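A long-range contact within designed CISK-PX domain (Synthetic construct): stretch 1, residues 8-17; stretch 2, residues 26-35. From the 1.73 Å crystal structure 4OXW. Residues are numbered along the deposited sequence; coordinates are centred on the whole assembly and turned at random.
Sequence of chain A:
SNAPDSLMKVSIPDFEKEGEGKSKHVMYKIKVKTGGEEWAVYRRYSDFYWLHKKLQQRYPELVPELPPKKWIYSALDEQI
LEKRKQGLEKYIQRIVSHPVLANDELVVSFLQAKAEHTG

Stretch 1 8-17: MKVSIPDFEK
Stretch 2, residues 26-35: VMYKIKVKTG

Residues 9-17 and 26-34 form two neighbouring antiparallel strands, their N-to-C directions 150° apart and their axes approaching to 4.6 Å; together the stretches bury 926 Å². Most residues are extended, with phi between about -90° and -155° and psi between about 110° and 165°. The register pairs Lys9 with Lys33, Val10 with Val32, Ser11 with Lys31 and Ile12 with Ile30. It then shifts by one residue on the first strand: Pro13 (phi/psi -69/-33) interrupts the extended run, and beyond it Phe15 lies opposite Tyr28, Glu16 opposite Met27 and Lys17 opposite Val26. Sums of paired numbers therefore change from 42 to 43, the signature of an extra residue.

Backbone hydrogen bonds hold this register. Lys9 N donates to Lys33 O (2.9 Å) and Lys33 N returns a bond to Lys9 O (2.8 Å), both nearly linear. The next pair repeats the pattern, Ser11 N to Lys31 O at 3.0 Å and Lys31 N to Ser11 O at 2.9 Å, with N-H...O angles near 150°. Past the irregularity, Lys29 N reaches Asp14 O at 3.0 Å, Glu16 N reaches Met27 O at 2.8 Å, and Met27 N reaches Glu16 O at 2.9 Å. Proline has no amide hydrogen to donate, and Lys29 O is left without a hydrogen-bonding partner; it instead receives a CA-H...O contact from Ile12 CA at 3.3 Å and lies 3.3 Å from Pro13 CD. Similar contacts, such as Val10 CA to Lys31 O (3.3 Å) and Phe15 CA to Met27 O (3.2 Å), supplement the ladder.

Val10, Val32, Phe15, Tyr28, Lys17 and Val26 share one face. Apart from Lys17, these are branched or aromatic, types that favour extended backbone and offer apolar surface; Lys17 contributes its aliphatic stem, CG lying 4.4 Å from Val26 CG2. Val10 (m) meets Val32 (t), CG1 to CG1, at 4.3 Å, and Met8 SD lies 3.9 Å from Val32 CG1. Ile12 and Ile30, both m,t with CB directed sideways, approach at 4.2 Å between their CG1 atoms; Ile12 CG2 also packs 3.8 Å from Tyr28 CB, near the plane of that ring at its edge. Phe15 adopts chi1 p (chi2 75°), and the end of its side chain leads away, while its CB touches Tyr28 CE1 at 3.7 Å and Val26 CG1 at 3.9 Å. Tyr28 and Val26 have chi1 m and t.

The other face carries Lys9, Lys33, Ser11, Lys31, Asp14, Lys29, Glu16 and Met27. The lysine methylenes can cover neighbours while the ammonium groups remain free to meet water; Ser11, Asp14 and Glu16 are shorter polar chains, and Met27 (chi1 m) starts on this face but its end leads away. Pro13 CG rests 3.5 Å from Lys31 CD (chi m,t,p,t). The like-charged Lys9 NZ and Lys33 NZ come within 4.3 Å, so this pairing rests on backbone bonds and aliphatic contact, CE to CE at 4.1 Å.

Two waters bridge the strands, one from a side chain to a main-chain carbonyl and one between two side chains. The first lies 2.8 Å from Ser11 OG (chi1 p) and donates to Lys31 O at 3.3 Å. The second donates to Asp14 OD2 at 2.9 Å and accepts from Lys29 NZ at 3.2 Å, the lysine being fully extended (all t).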

# COMPACT_ATOMS: atom_id res chain seq x y z
N MET A 8 -5.86 9.25 -11.62
CA MET A 8 -5.96 8.76 -10.21
C MET A 8 -4.77 9.21 -9.36
O MET A 8 -3.62 8.96 -9.72
CB MET A 8 -6.09 7.24 -10.18
CG MET A 8 -6.36 6.66 -8.80
SD MET A 8 -7.05 4.99 -8.88
CE MET A 8 -8.64 5.30 -9.64
N LYS A 9 -5.07 9.88 -8.25
CA LYS A 9 -4.05 10.46 -7.37
C LYS A 9 -4.18 9.64 -6.09
O LYS A 9 -5.29 9.44 -5.63
CB LYS A 9 -4.41 11.93 -7.10
CG LYS A 9 -3.24 12.84 -6.79
CD LYS A 9 -3.44 14.26 -7.32
CE LYS A 9 -4.17 15.14 -6.32
NZ LYS A 9 -4.90 16.27 -6.96
N VAL A 10 -3.05 9.11 -5.57
CA VAL A 10 -3.05 8.34 -4.32
C VAL A 10 -2.03 8.88 -3.33
O VAL A 10 -1.02 9.47 -3.72
CB VAL A 10 -2.78 6.85 -4.55
CG1 VAL A 10 -3.92 6.28 -5.39
CG2 VAL A 10 -1.46 6.65 -5.28
N SER A 11 -2.31 8.73 -2.04
CA SER A 11 -1.38 9.11 -0.98
C SER A 11 -1.67 8.27 0.25
O SER A 11 -2.68 7.58 0.30
CB SER A 11 -1.51 10.61 -0.61
OG SER A 11 -2.81 10.92 -0.12
N ILE A 12 -0.72 8.23 1.18
CA ILE A 12 -0.86 7.51 2.43
C ILE A 12 -0.52 8.44 3.59
O ILE A 12 0.65 8.55 4.02
CB ILE A 12 0.04 6.23 2.48
CG1 ILE A 12 -0.22 5.37 1.25
CG2 ILE A 12 -0.28 5.44 3.75
CD1 ILE A 12 0.62 4.09 1.22
N PRO A 13 -1.55 9.16 4.07
CA PRO A 13 -1.32 10.19 5.09
C PRO A 13 -0.91 9.61 6.44
O PRO A 13 -0.12 10.23 7.17
CB PRO A 13 -2.67 10.90 5.18
CG PRO A 13 -3.66 9.96 4.57
CD PRO A 13 -2.89 9.26 3.49
N ASP A 14 -1.44 8.43 6.77
CA ASP A 14 -1.22 7.85 8.09
C ASP A 14 -1.22 6.36 8.09
O ASP A 14 -1.79 5.73 7.17
CB ASP A 14 -2.36 8.23 9.03
CG ASP A 14 -2.63 9.69 9.05
OD1 ASP A 14 -1.85 10.43 9.69
OD2 ASP A 14 -3.65 10.09 8.44
N PHE A 15 -0.63 5.79 9.14
CA PHE A 15 -0.85 4.41 9.54
C PHE A 15 -1.67 4.39 10.85
O PHE A 15 -1.77 5.41 11.57
CB PHE A 15 0.46 3.66 9.67
CG PHE A 15 1.34 4.14 10.75
CD1 PHE A 15 1.07 3.85 12.06
CD2 PHE A 15 2.45 4.92 10.47
CE1 PHE A 15 1.89 4.32 13.08
CE2 PHE A 15 3.28 5.36 11.46
CZ PHE A 15 2.99 5.09 12.77
N GLU A 16 -2.29 3.26 11.12
CA GLU A 16 -3.15 3.11 12.28
C GLU A 16 -2.95 1.71 12.82
O GLU A 16 -2.76 0.75 12.06
CB GLU A 16 -4.61 3.27 11.88
CG GLU A 16 -4.93 4.69 11.43
CD GLU A 16 -6.35 4.88 10.94
OE1 GLU A 16 -7.17 3.95 11.11
OE2 GLU A 16 -6.62 5.97 10.40
N LYS A 17 -3.01 1.55 14.13
CA LYS A 17 -2.89 0.22 14.73
C LYS A 17 -4.24 -0.24 15.20
O LYS A 17 -4.87 0.44 15.99
CB LYS A 17 -1.90 0.22 15.88
CG LYS A 17 -0.64 1.02 15.59
CD LYS A 17 0.52 0.57 16.47
CE LYS A 17 1.66 1.58 16.45
NZ LYS A 17 2.92 1.07 17.07
N VAL A 26 -0.78 -3.28 11.81
CA VAL A 26 -0.67 -1.90 11.37
C VAL A 26 -1.31 -1.87 9.98
O VAL A 26 -0.99 -2.70 9.14
CB VAL A 26 0.78 -1.47 11.25
CG1 VAL A 26 0.93 -0.11 10.57
CG2 VAL A 26 1.47 -1.43 12.61
N MET A 27 -2.22 -0.94 9.81
CA MET A 27 -2.85 -0.67 8.53
C MET A 27 -2.50 0.72 8.05
O MET A 27 -2.31 1.64 8.84
CB MET A 27 -4.35 -0.82 8.65
CG MET A 27 -4.75 -2.22 9.07
SD MET A 27 -6.01 -2.87 7.98
CE MET A 27 -6.35 -4.39 8.88
N TYR A 28 -2.39 0.86 6.74
CA TYR A 28 -2.01 2.10 6.09
C TYR A 28 -3.25 2.64 5.42
O TYR A 28 -3.94 1.89 4.74
CB TYR A 28 -0.85 1.88 5.05
CG TYR A 28 0.40 1.39 5.77
CD1 TYR A 28 1.31 2.29 6.32
CD2 TYR A 28 0.61 0.05 6.00
CE1 TYR A 28 2.40 1.87 7.05
CE2 TYR A 28 1.71 -0.40 6.72
CZ TYR A 28 2.60 0.53 7.30
OH TYR A 28 3.72 0.14 8.06
N LYS A 29 -3.57 3.90 5.69
CA LYS A 29 -4.73 4.54 5.10
C LYS A 29 -4.35 5.13 3.75
O LYS A 29 -3.56 6.08 3.68
CB LYS A 29 -5.23 5.64 6.05
CG LYS A 29 -6.38 6.42 5.47
CD LYS A 29 -6.84 7.52 6.40
CE LYS A 29 -8.14 8.12 5.86
NZ LYS A 29 -8.60 9.29 6.69
N ILE A 30 -4.86 4.55 2.66
CA ILE A 30 -4.60 5.06 1.32
C ILE A 30 -5.79 5.98 0.91
O ILE A 30 -6.94 5.53 0.84
CB ILE A 30 -4.46 3.96 0.29
CG1 ILE A 30 -3.50 2.84 0.79
CG2 ILE A 30 -4.01 4.55 -1.06
CD1 ILE A 30 -3.45 1.64 -0.13
N LYS A 31 -5.49 7.25 0.67
CA LYS A 31 -6.47 8.23 0.16
C LYS A 31 -6.39 8.21 -1.37
O LYS A 31 -5.30 8.27 -1.95
CB LYS A 31 -6.17 9.64 0.70
CG LYS A 31 -6.57 9.82 2.16
CD LYS A 31 -6.31 11.22 2.70
CE LYS A 31 -6.62 12.34 1.70
NZ LYS A 31 -6.42 13.68 2.34
N VAL A 32 -7.54 8.03 -2.02
CA VAL A 32 -7.61 7.82 -3.45
C VAL A 32 -8.52 8.93 -4.00
O VAL A 32 -9.57 9.17 -3.45
CB VAL A 32 -8.19 6.46 -3.81
CG1 VAL A 32 -8.20 6.24 -5.32
CG2 VAL A 32 -7.42 5.34 -3.11
N LYS A 33 -8.04 9.66 -5.00
CA LYS A 33 -8.83 10.72 -5.68
C LYS A 33 -8.91 10.44 -7.16
O LYS A 33 -7.94 10.02 -7.81
CB LYS A 33 -8.16 12.06 -5.43
CG LYS A 33 -8.23 12.45 -3.98
CD LYS A 33 -7.15 13.43 -3.59
CE LYS A 33 -7.49 14.85 -4.01
NZ LYS A 33 -6.79 15.83 -3.12
N THR A 34 -10.09 10.63 -7.74
CA THR A 34 -10.17 10.53 -9.18
C THR A 34 -11.30 11.45 -9.56
O THR A 34 -12.33 11.46 -8.91
CB THR A 34 -10.38 9.10 -9.69
OG1 THR A 34 -10.35 9.11 -11.12
CG2 THR A 34 -11.68 8.53 -9.23
N GLY A 35 -11.11 12.25 -10.59
CA GLY A 35 -12.14 13.28 -10.84
C GLY A 35 -12.34 14.15 -9.62
O GLY A 35 -11.37 14.68 -9.07
O HOH W 1 -4.58 11.43 -2.27
O HOH W 2 -6.07 11.08 7.27